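Local coordinates for enoyl-CoA hydratase (Geobacillus kaustophilus, PDB 2PPY) that probably catalyses the reversible hydration of trans-2-enoyl-CoA thioesters to 3-hydroxyacyl-CoA in fatty acid beta-oxidation, at the interface of chains A and B and the interface of chains A and C. Sequence-based numbering; all coordinates share one arbitrary frame. Chains: chain A/B/C, Enoyl-CoA hydratase.

Chain A touches chain B at contacts 1 and 3 and chain C at contact 2. The C-alpha centres of contacts 2 and 3 lie about 11 Å apart, because both draw on A helix 227-242: different faces of this one helix meet its own copy in chain C (A:Tyr233, A:Glu236, A:Leu240) and a loop of chain B (A:Glu234, A:Gln238). Contact 1 is about 18 Å from contact 3 and 21 Å from contact 2, and sets B helix 160-169 against elements of chain A including helix 209-222. The assembly holds six copies, as crotonase-family hexamers do, and helix 227-242 ties three together.

Contact 1: the interface of chains A and B. Residues chain A 103, 124-126, 157, 185-186, 200, 219-220; chain B 160-165, 168.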
loop_
_atom_site.group_PDB
_atom_site.type_symbol
_atom_site.label_atom_id
_atom_site.label_comp_id
_atom_site.label_asym_id
_atom_site.label_seq_id
_atom_site.Cartn_x
_atom_site.Cartn_y
_atom_site.Cartn_z
ATOM N N VAL A 103 5.410 0.029 -25.798
ATOM C CA VAL A 103 6.500 -0.490 -24.993
ATOM C C VAL A 103 7.675 0.447 -25.260
ATOM O O VAL A 103 8.075 0.645 -26.411
ATOM C CB VAL A 103 6.881 -1.927 -25.416
ATOM C CG1 VAL A 103 8.180 -2.351 -24.743
ATOM C CG2 VAL A 103 5.765 -2.884 -25.044
ATOM N N ASP A 124 10.368 0.942 -20.206
ATOM C CA ASP A 124 10.020 -0.441 -19.873
ATOM C C ASP A 124 11.203 -1.406 -19.943
ATOM O O ASP A 124 11.266 -2.370 -19.178
ATOM C CB ASP A 124 8.902 -0.943 -20.800
ATOM C CG ASP A 124 7.673 -0.049 -20.768
ATOM O OD1 ASP A 124 7.259 0.332 -19.656
ATOM O OD2 ASP A 124 7.115 0.270 -21.843
ATOM N N LEU A 125 12.131 -1.150 -20.861
ATOM C CA LEU A 125 13.300 -2.007 -21.029
ATOM C C LEU A 125 14.540 -1.177 -21.342
ATOM O O LEU A 125 14.437 -0.063 -21.840
ATOM C CB LEU A 125 13.067 -3.001 -22.172
ATOM C CG LEU A 125 11.891 -3.976 -22.089
ATOM C CD1 LEU A 125 11.613 -4.570 -23.471
ATOM C CD2 LEU A 125 12.194 -5.066 -21.073
ATOM N N ARG A 126 15.711 -1.741 -21.059
ATOM C CA ARG A 126 16.980 -1.071 -21.317
ATOM C C ARG A 126 17.974 -2.029 -21.970
ATOM O O ARG A 126 18.305 -3.061 -21.392
ATOM C CB ARG A 126 17.568 -0.541 -20.004
ATOM C CG ARG A 126 16.810 0.649 -19.409
ATOM C CD ARG A 126 17.005 0.718 -17.901
ATOM N NE ARG A 126 16.333 -0.399 -17.242
ATOM C CZ ARG A 126 15.011 -0.511 -17.128
ATOM N NH1 ARG A 126 14.216 0.431 -17.621
ATOM N NH2 ARG A 126 14.482 -1.576 -16.540
ATOM N N LEU A 157 14.161 -1.463 -9.066
ATOM C CA LEU A 157 14.687 -2.310 -10.129
ATOM C C LEU A 157 15.785 -3.269 -9.672
ATOM O O LEU A 157 15.691 -4.472 -9.918
ATOM C CB LEU A 157 15.215 -1.456 -11.289
ATOM C CG LEU A 157 15.731 -2.229 -12.513
ATOM C CD1 LEU A 157 14.589 -3.017 -13.147
ATOM C CD2 LEU A 157 16.326 -1.259 -13.526
ATOM N N ASN A 185 18.436 -4.942 -19.453
ATOM C CA ASN A 185 17.883 -6.252 -19.809
ATOM C C ASN A 185 18.716 -7.012 -20.836
ATOM O O ASN A 185 18.613 -8.234 -20.944
ATOM C CB ASN A 185 16.467 -6.104 -20.365
ATOM C CG ASN A 185 15.567 -5.306 -19.451
ATOM O OD1 ASN A 185 15.626 -4.077 -19.422
ATOM N ND2 ASN A 185 14.734 -6.006 -18.688
ATOM N N ARG A 186 19.524 -6.286 -21.597
ATOM C CA ARG A 186 20.360 -6.898 -22.624
ATOM C C ARG A 186 21.633 -6.104 -22.838
ATOM O O ARG A 186 21.648 -4.883 -22.695
ATOM C CB ARG A 186 19.627 -6.938 -23.967
ATOM C CG ARG A 186 18.346 -7.731 -24.005
ATOM C CD ARG A 186 18.592 -9.172 -24.385
ATOM N NE ARG A 186 17.335 -9.837 -24.708
ATOM C CZ ARG A 186 16.355 -10.045 -23.835
ATOM N NH1 ARG A 186 16.489 -9.648 -22.574
ATOM N NH2 ARG A 186 15.237 -10.637 -24.225
ATOM N N TYR A 200 14.361 -6.549 -31.994
ATOM C CA TYR A 200 13.498 -6.913 -30.874
ATOM C C TYR A 200 12.174 -6.178 -31.010
ATOM O O TYR A 200 11.107 -6.774 -30.871
ATOM C CB TYR A 200 14.182 -6.544 -29.554
ATOM C CG TYR A 200 13.426 -6.924 -28.296
ATOM C CD1 TYR A 200 12.351 -6.158 -27.841
ATOM C CD2 TYR A 200 13.819 -8.025 -27.531
ATOM C CE1 TYR A 200 11.689 -6.474 -26.646
ATOM C CE2 TYR A 200 13.163 -8.351 -26.337
ATOM C CZ TYR A 200 12.101 -7.567 -25.900
ATOM O OH TYR A 200 11.468 -7.860 -24.710
ATOM N N ILE A 219 1.799 -5.052 -15.842
ATOM C CA ILE A 219 2.976 -5.144 -14.985
ATOM C C ILE A 219 3.479 -3.822 -14.406
ATOM O O ILE A 219 3.741 -3.731 -13.208
ATOM C CB ILE A 219 4.132 -5.832 -15.735
ATOM C CG1 ILE A 219 3.707 -7.246 -16.148
ATOM C CG2 ILE A 219 5.380 -5.878 -14.855
ATOM C CD1 ILE A 219 4.725 -7.957 -17.022
HETATM N N MSE A 220 3.609 -2.799 -15.241
HETATM C CA MSE A 220 4.115 -1.517 -14.766
HETATM C C MSE A 220 3.211 -0.824 -13.747
HETATM O O MSE A 220 3.696 -0.190 -12.814
HETATM C CB MSE A 220 4.388 -0.584 -15.950
HETATM C CG MSE A 220 5.445 -1.117 -16.916
HETATM SE SE MSE A 220 7.050 -1.743 -16.008
HETATM C CE MSE A 220 7.456 -0.134 -15.004
ATOM N N TYR B 160 10.003 -6.752 -12.142
ATOM C CA TYR B 160 9.030 -6.287 -13.124
ATOM C C TYR B 160 9.543 -6.109 -14.548
ATOM O O TYR B 160 8.792 -6.310 -15.502
ATOM C CB TYR B 160 8.368 -4.989 -12.640
ATOM C CG TYR B 160 9.307 -3.817 -12.447
ATOM C CD1 TYR B 160 9.692 -3.015 -13.523
ATOM C CD2 TYR B 160 9.781 -3.490 -11.180
ATOM C CE1 TYR B 160 10.528 -1.914 -13.334
ATOM C CE2 TYR B 160 10.611 -2.396 -10.985
ATOM C CZ TYR B 160 10.978 -1.609 -12.060
ATOM O OH TYR B 160 11.799 -0.521 -11.844
ATOM N N SER B 161 10.810 -5.742 -14.702
ATOM C CA SER B 161 11.361 -5.541 -16.037
ATOM C C SER B 161 11.634 -6.883 -16.712
ATOM O O SER B 161 11.298 -7.083 -17.880
ATOM C CB SER B 161 12.646 -4.714 -15.959
ATOM O OG SER B 161 13.025 -4.244 -17.243
ATOM N N ARG B 162 12.247 -7.802 -15.973
ATOM C CA ARG B 162 12.538 -9.123 -16.508
ATOM C C ARG B 162 11.247 -9.872 -16.803
ATOM O O ARG B 162 11.163 -10.614 -17.782
ATOM C CB ARG B 162 13.389 -9.917 -15.521
ATOM C CG ARG B 162 14.826 -9.461 -15.499
ATOM C CD ARG B 162 15.641 -10.222 -14.481
ATOM N NE ARG B 162 17.059 -9.926 -14.653
ATOM C CZ ARG B 162 18.031 -10.482 -13.941
ATOM N NH1 ARG B 162 17.737 -11.367 -12.998
ATOM N NH2 ARG B 162 19.294 -10.156 -14.178
ATOM N N ALA B 163 10.240 -9.676 -15.958
ATOM C CA ALA B 163 8.950 -10.328 -16.155
ATOM C C ALA B 163 8.274 -9.777 -17.402
ATOM O O ALA B 163 7.668 -10.526 -18.168
ATOM C CB ALA B 163 8.054 -10.108 -14.948
ATOM N N LEU B 164 8.385 -8.465 -17.597
ATOM C CA LEU B 164 7.778 -7.800 -18.745
ATOM C C LEU B 164 8.376 -8.331 -20.043
ATOM O O LEU B 164 7.661 -8.579 -21.013
ATOM C CB LEU B 164 7.981 -6.282 -18.641
ATOM C CG LEU B 164 7.322 -5.425 -19.728
ATOM C CD1 LEU B 164 6.750 -4.163 -19.097
ATOM C CD2 LEU B 164 8.332 -5.078 -20.817
ATOM N N ASP B 165 9.693 -8.490 -20.049
ATOM C CA ASP B 165 10.411 -9.012 -21.203
ATOM C C ASP B 165 9.814 -10.384 -21.537
ATOM O O ASP B 165 9.305 -10.604 -22.641
ATOM C CB ASP B 165 11.901 -9.119 -20.842
ATOM C CG ASP B 165 12.762 -9.663 -21.967
ATOM O OD1 ASP B 165 12.327 -9.687 -23.140
ATOM O OD2 ASP B 165 13.907 -10.058 -21.662
ATOM N N ILE B 168 5.983 -10.235 -22.754
ATOM C CA ILE B 168 5.692 -9.667 -24.066
ATOM C C ILE B 168 6.256 -10.452 -25.251
ATOM O O ILE B 168 5.694 -10.407 -26.343
ATOM C CB ILE B 168 6.170 -8.201 -24.180
ATOM C CG1 ILE B 168 7.693 -8.132 -24.114
ATOM C CG2 ILE B 168 5.530 -7.366 -23.088
ATOM C CD1 ILE B 168 8.241 -6.740 -24.346
HETATM O O HOH W 1 15.086 -8.802 -19.068
#
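Helix 160-169 of chain B packs against strand 125-129 and helix 209-222 of chain A in this crotonase-fold subunit interface. The charged end centres on B:Asp165, its CG anti to the backbone N (chi1 180°). A:Arg186 meets it tip to tip in a salt bridge: NH1 and NH2, end-on, both reach carboxylate OD2, at 2.8 Å for NH1. NH2 uses the syn lone pair of OD2, whereas NH1 comes from above the carboxylate plane. The phenol OH of A:Tyr200 donates to OD1 at 2.6 Å, also from above the plane. A bend at chi2 (-90°) folds A:Arg186 back so that NH1 also bonds its neighbour's carbonyl, A:Asn185 O. An alanine here would probably weaken the hold on the B:Asp165 carboxylate and loosen this helix end.

The hydroxyl OG of B:Ser161 receives the amide ND2 of A:Asn185 at 2.8 Å, nearly straight (163° at H), and donates to A:Asp124 O. A:Arg126 NH2 also bonds this OG, at 3.1 Å. A:Arg126 N holds the A:Asn185 amide through OD1, fixing its rotation.

Beside the polar groups, B:Leu164 CD2 crosses A:Leu125 CD2 obliquely at 3.9 Å, while its CD1 meets the selenium of selenomethionine A:Met220. That selenium also rests 3.8 Å from B:Tyr160 CD1, and A:Leu157 crosses the same tyrosine near its OH. A:Ile219 CD1 packs on B:Leu164 CA at 3.5 Å. The patch seats helix 160-169 on the neighbouring subunit, charged at one end and apolar at the other.

Contact 2: the interface of chains A and C. Residues chain A 232-233, 236-237, 239-240; chain C 232-233, 236-237, 239-240.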
loop_
_atom_site.group_PDB
_atom_site.type_symbol
_atom_site.label_atom_id
_atom_site.label_comp_id
_atom_site.label_asym_id
_atom_site.label_seq_id
_atom_site.Cartn_x
_atom_site.Cartn_y
_atom_site.Cartn_z
ATOM N N ARG A 232 -6.799 -8.402 -10.161
ATOM C CA ARG A 232 -8.096 -7.933 -10.645
ATOM C C ARG A 232 -7.833 -6.985 -11.825
ATOM O O ARG A 232 -8.545 -7.008 -12.827
ATOM C CB ARG A 232 -8.855 -7.172 -9.549
ATOM C CG ARG A 232 -9.182 -7.969 -8.287
ATOM C CD ARG A 232 -10.272 -9.007 -8.520
ATOM N NE ARG A 232 -9.775 -10.192 -9.213
ATOM C CZ ARG A 232 -8.962 -11.088 -8.669
ATOM N NH1 ARG A 232 -8.558 -12.138 -9.376
ATOM N NH2 ARG A 232 -8.557 -10.934 -7.416
ATOM N N TYR A 233 -6.807 -6.148 -11.692
ATOM C CA TYR A 233 -6.438 -5.193 -12.739
ATOM C C TYR A 233 -5.998 -5.986 -13.969
ATOM O O TYR A 233 -6.330 -5.649 -15.107
ATOM C CB TYR A 233 -5.305 -4.295 -12.225
ATOM C CG TYR A 233 -4.683 -3.359 -13.243
ATOM C CD1 TYR A 233 -5.442 -2.382 -13.893
ATOM C CD2 TYR A 233 -3.319 -3.424 -13.523
ATOM C CE1 TYR A 233 -4.852 -1.491 -14.794
ATOM C CE2 TYR A 233 -2.724 -2.545 -14.414
ATOM C CZ TYR A 233 -3.491 -1.582 -15.045
ATOM O OH TYR A 233 -2.885 -0.714 -15.923
ATOM N N GLU A 236 -9.008 -7.438 -15.818
ATOM C CA GLU A 236 -9.774 -6.526 -16.657
ATOM C C GLU A 236 -9.039 -6.323 -17.975
ATOM O O GLU A 236 -9.663 -6.204 -19.033
ATOM C CB GLU A 236 -9.976 -5.179 -15.956
ATOM C CG GLU A 236 -10.811 -5.255 -14.686
ATOM C CD GLU A 236 -12.060 -6.117 -14.848
ATOM O OE1 GLU A 236 -12.814 -5.918 -15.829
ATOM O OE2 GLU A 236 -12.287 -6.994 -13.987
ATOM N N LEU A 237 -7.711 -6.284 -17.907
ATOM C CA LEU A 237 -6.899 -6.127 -19.104
ATOM C C LEU A 237 -7.078 -7.378 -19.960
ATOM O O LEU A 237 -7.120 -7.300 -21.191
ATOM C CB LEU A 237 -5.428 -5.939 -18.730
ATOM C CG LEU A 237 -5.062 -4.551 -18.191
ATOM C CD1 LEU A 237 -3.800 -4.633 -17.355
ATOM C CD2 LEU A 237 -4.891 -3.575 -19.352
ATOM N N ASN A 239 -9.758 -9.226 -19.901
ATOM C CA ASN A 239 -11.123 -9.173 -20.406
ATOM C C ASN A 239 -11.110 -8.448 -21.748
ATOM O O ASN A 239 -11.720 -8.899 -22.713
ATOM C CB ASN A 239 -12.035 -8.437 -19.420
ATOM C CG ASN A 239 -12.536 -9.335 -18.300
ATOM O OD1 ASN A 239 -12.986 -8.854 -17.260
ATOM N ND2 ASN A 239 -12.471 -10.643 -18.513
ATOM N N LEU A 240 -10.401 -7.325 -21.807
ATOM C CA LEU A 240 -10.305 -6.557 -23.042
ATOM C C LEU A 240 -9.691 -7.406 -24.152
ATOM O O LEU A 240 -10.097 -7.314 -25.310
ATOM C CB LEU A 240 -9.463 -5.298 -22.813
ATOM C CG LEU A 240 -10.202 -4.191 -22.060
ATOM C CD1 LEU A 240 -9.222 -3.233 -21.416
ATOM C CD2 LEU A 240 -11.111 -3.467 -23.039
ATOM N N ARG C 232 -6.131 3.810 -13.035
ATOM C CA ARG C 232 -5.764 3.028 -14.212
ATOM C C ARG C 232 -6.748 1.858 -14.251
ATOM O O ARG C 232 -7.254 1.494 -15.313
ATOM C CB ARG C 232 -4.335 2.481 -14.093
ATOM C CG ARG C 232 -3.228 3.528 -14.006
ATOM C CD ARG C 232 -2.981 4.228 -15.346
ATOM N NE ARG C 232 -3.991 5.235 -15.654
ATOM C CZ ARG C 232 -4.192 6.333 -14.933
ATOM N NH1 ARG C 232 -5.137 7.200 -15.284
ATOM N NH2 ARG C 232 -3.449 6.566 -13.854
ATOM N N TYR C 233 -7.007 1.277 -13.080
ATOM C CA TYR C 233 -7.936 0.154 -12.943
ATOM C C TYR C 233 -9.326 0.611 -13.395
ATOM O O TYR C 233 -10.022 -0.092 -14.133
ATOM C CB TYR C 233 -7.975 -0.308 -11.485
ATOM C CG TYR C 233 -8.981 -1.401 -11.184
ATOM C CD1 TYR C 233 -8.963 -2.612 -11.881
ATOM C CD2 TYR C 233 -9.927 -1.242 -10.168
ATOM C CE1 TYR C 233 -9.855 -3.634 -11.569
ATOM C CE2 TYR C 233 -10.823 -2.258 -9.851
ATOM C CZ TYR C 233 -10.780 -3.450 -10.552
ATOM O OH TYR C 233 -11.653 -4.461 -10.224
ATOM N N GLU C 236 -9.475 0.801 -17.248
ATOM C CA GLU C 236 -9.629 -0.425 -18.020
ATOM C C GLU C 236 -11.081 -0.894 -17.964
ATOM O O GLU C 236 -11.607 -1.425 -18.945
ATOM C CB GLU C 236 -8.701 -1.520 -17.491
ATOM C CG GLU C 236 -7.215 -1.199 -17.615
ATOM C CD GLU C 236 -6.824 -0.754 -19.018
ATOM O OE1 GLU C 236 -7.249 -1.406 -19.996
ATOM O OE2 GLU C 236 -6.084 0.244 -19.141
ATOM N N LEU C 237 -11.725 -0.703 -16.814
ATOM C CA LEU C 237 -13.125 -1.087 -16.653
ATOM C C LEU C 237 -13.964 -0.174 -17.550
ATOM O O LEU C 237 -15.005 -0.579 -18.081
ATOM C CB LEU C 237 -13.557 -0.936 -15.191
ATOM C CG LEU C 237 -13.040 -1.991 -14.205
ATOM C CD1 LEU C 237 -13.147 -1.469 -12.786
ATOM C CD2 LEU C 237 -13.835 -3.273 -14.367
ATOM N N ASN C 239 -12.752 1.157 -20.345
ATOM C CA ASN C 239 -12.442 0.750 -21.711
ATOM C C ASN C 239 -13.411 -0.336 -22.154
ATOM O O ASN C 239 -13.822 -0.378 -23.313
ATOM C CB ASN C 239 -11.005 0.222 -21.828
ATOM C CG ASN C 239 -9.973 1.331 -21.851
ATOM O OD1 ASN C 239 -10.244 2.435 -22.322
ATOM N ND2 ASN C 239 -8.772 1.034 -21.364
ATOM N N LEU C 240 -13.766 -1.221 -21.228
ATOM C CA LEU C 240 -14.706 -2.292 -21.533
ATOM C C LEU C 240 -16.073 -1.670 -21.826
ATOM O O LEU C 240 -16.759 -2.066 -22.771
ATOM C CB LEU C 240 -14.789 -3.268 -20.354
ATOM C CG LEU C 240 -13.573 -4.199 -20.220
ATOM C CD1 LEU C 240 -13.480 -4.763 -18.809
ATOM C CD2 LEU C 240 -13.678 -5.318 -21.248
HETATM O O HOH W 2 -12.048 -6.827 -11.216
HETATM O O HOH W 3 -3.963 1.007 -17.546
#
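Two copies of helix 227-242, one each from chains A and C, pack across a two-fold in this helix-to-helix subunit interface, so every contact has a twin.

Apolar packing carries the direct contact. At one end A:Leu240 and C:Leu240 cross obliquely, their CD2 methyls 3.6 Å apart. At the other, A:Tyr233 swings out with CG anti to its backbone N (chi1 173°) and lays CD1 3.7 Å from C:Tyr233 CA, while its CE1 passes the aliphatic CG of C:Glu236. The ring is backed within its own chain by A:Leu237 CD1, which sits over one face toward the rim.

Each Glu236 chain bends at chi2 (-45° in A), and its stem and carboxylate lie against the opposite leucines: A:Glu236 CD is 3.4 Å from C:Leu237 CD2, and C:Leu240 crosses this glutamate at about a right angle. Such apolar surroundings may raise the carboxylate's pKa.

Water supplies the polar links. Water 3 lies at the edge of the A:Tyr233 ring, 2.6 Å from its phenol OH, and also bonds carboxylate OE2 of C:Glu236 at 2.8 Å; water 2 repeats the bridge from C:Tyr233 to A:Glu236. Inside chain C, C:Asn239 ND2 steadies OE1 of C:Glu236 at 3.2 Å, coming from above the carboxylate plane in a fairly straight bond (152° at H). The paired helices join chains A and C, with the leucine pair at one end, the tyrosine pair at the other and the water-bridged glutamates between.

Contact 3: the interface of chains A and B. Residues chain A 234, 238, 242; chain B 87, 144-148.
The amide oxygen OE1 of A:Gln238 takes one hydrogen bond across the interface, from the backbone N of B:Leu145 at 3.0 Å, almost straight (173° at H) and on a lone pair in the carbonyl plane. The partner loop belongs to the crotonase fold of the enoyl-CoA hydratase family, and the glutamine projects from helix 227-242 of the neighbouring subunit. Its other end, NE2, donates to B:Leu145 O at 2.6 Å in a more bent bond (139° at H), from above the carbonyl plane. One side-chain amide thus pairs with both the N-H and C=O of a single residue, much as a strand neighbour would, and its flip is fixed by the opposite demands of the two groups.

A:Gln238 leaves the helix with CG anti to its backbone N and then bends at chi2 (80°), sliding past B:Leu145 in the opposite direction. B:Leu145 CD1 lies 3.4 Å from A:Gln238 CD. On its other flank the amide is backed by its own chain, CD standing 3.9 Å over one face of the A:Phe242 ring, toward the rim. That ring turns its edge to B:Cys87, whose SG lies in the ring plane, 3.8 Å from CE2, while its CE1 meets B:Val144 CG1, which comes in obliquely from the face that A:Gln238 covers.

Extended beyond CG, A:Glu234 reaches along the loop toward B:Gly147. Its carboxylate OE2 bonds water 4 at 2.9 Å, and the same water bonds B:Gly147 O, a bridge between carboxylate and carbonyl.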
loop_
_atom_site.group_PDB
_atom_site.type_symbol
_atom_site.label_atom_id
_atom_site.label_comp_id
_atom_site.label_asym_id
_atom_site.label_seq_id
_atom_site.Cartn_x
_atom_site.Cartn_y
_atom_site.Cartn_z
ATOM N N GLU A 234 -5.255 -7.055 -13.716
ATOM C CA GLU A 234 -4.769 -7.937 -14.765
ATOM C C GLU A 234 -5.951 -8.632 -15.428
ATOM O O GLU A 234 -5.940 -8.884 -16.633
ATOM C CB GLU A 234 -3.829 -8.976 -14.158
ATOM C CG GLU A 234 -3.678 -10.262 -14.959
ATOM C CD GLU A 234 -2.954 -11.342 -14.171
ATOM O OE1 GLU A 234 -1.724 -11.217 -13.975
ATOM O OE2 GLU A 234 -3.624 -12.307 -13.733
ATOM N N GLN A 238 -7.193 -8.529 -19.300
ATOM C CA GLN A 238 -7.393 -9.797 -19.995
ATOM C C GLN A 238 -8.795 -9.817 -20.604
ATOM O O GLN A 238 -9.004 -10.362 -21.687
ATOM C CB GLN A 238 -7.241 -10.971 -19.029
ATOM C CG GLN A 238 -7.453 -12.348 -19.668
ATOM C CD GLN A 238 -6.238 -12.841 -20.433
ATOM O OE1 GLN A 238 -5.775 -12.195 -21.372
ATOM N NE2 GLN A 238 -5.717 -13.998 -20.032
ATOM N N PHE A 242 -9.807 -10.755 -24.352
ATOM C CA PHE A 242 -10.718 -11.830 -24.733
ATOM C C PHE A 242 -11.750 -11.298 -25.707
ATOM O O PHE A 242 -12.321 -12.059 -26.486
ATOM C CB PHE A 242 -11.455 -12.417 -23.521
ATOM C CG PHE A 242 -10.645 -13.405 -22.727
ATOM C CD1 PHE A 242 -9.776 -14.287 -23.362
ATOM C CD2 PHE A 242 -10.783 -13.481 -21.348
ATOM C CE1 PHE A 242 -9.053 -15.225 -22.632
ATOM C CE2 PHE A 242 -10.065 -14.418 -20.609
ATOM C CZ PHE A 242 -9.200 -15.291 -21.255
ATOM N N CYS B 87 -11.650 -17.562 -15.181
ATOM C CA CYS B 87 -10.350 -17.032 -14.776
ATOM C C CYS B 87 -10.384 -16.636 -13.309
ATOM O O CYS B 87 -9.428 -16.875 -12.569
ATOM C CB CYS B 87 -9.977 -15.803 -15.613
ATOM S SG CYS B 87 -9.373 -16.152 -17.273
ATOM N N VAL B 144 -3.541 -13.207 -26.074
ATOM C CA VAL B 144 -3.989 -12.988 -24.699
ATOM C C VAL B 144 -2.769 -12.915 -23.779
ATOM O O VAL B 144 -1.634 -13.039 -24.238
ATOM C CB VAL B 144 -4.918 -14.125 -24.212
ATOM C CG1 VAL B 144 -6.164 -14.180 -25.077
ATOM C CG2 VAL B 144 -4.179 -15.459 -24.249
ATOM N N LEU B 145 -3.002 -12.704 -22.487
ATOM C CA LEU B 145 -1.911 -12.623 -21.525
ATOM C C LEU B 145 -2.076 -13.671 -20.436
ATOM O O LEU B 145 -3.109 -14.334 -20.359
ATOM C CB LEU B 145 -1.849 -11.215 -20.906
ATOM C CG LEU B 145 -3.101 -10.607 -20.252
ATOM C CD1 LEU B 145 -3.490 -11.390 -19.009
ATOM C CD2 LEU B 145 -2.817 -9.154 -19.875
ATOM N N ALA B 146 -1.050 -13.830 -19.606
ATOM C CA ALA B 146 -1.109 -14.790 -18.509
ATOM C C ALA B 146 -2.044 -14.199 -17.452
ATOM O O ALA B 146 -1.600 -13.522 -16.524
ATOM C CB ALA B 146 0.282 -15.008 -17.932
ATOM N N GLY B 147 -3.339 -14.470 -17.609
ATOM C CA GLY B 147 -4.344 -13.936 -16.706
ATOM C C GLY B 147 -4.692 -14.726 -15.464
ATOM O O GLY B 147 -5.750 -14.513 -14.869
ATOM N N THR B 148 -3.826 -15.646 -15.064
ATOM C CA THR B 148 -4.085 -16.414 -13.853
ATOM C C THR B 148 -3.004 -16.012 -12.858
ATOM O O THR B 148 -2.353 -16.860 -12.254
ATOM C CB THR B 148 -4.015 -17.936 -14.103
ATOM O OG1 THR B 148 -4.633 -18.248 -15.358
ATOM C CG2 THR B 148 -4.755 -18.679 -13.001
HETATM O O HOH W 4 -6.542 -12.017 -13.539
#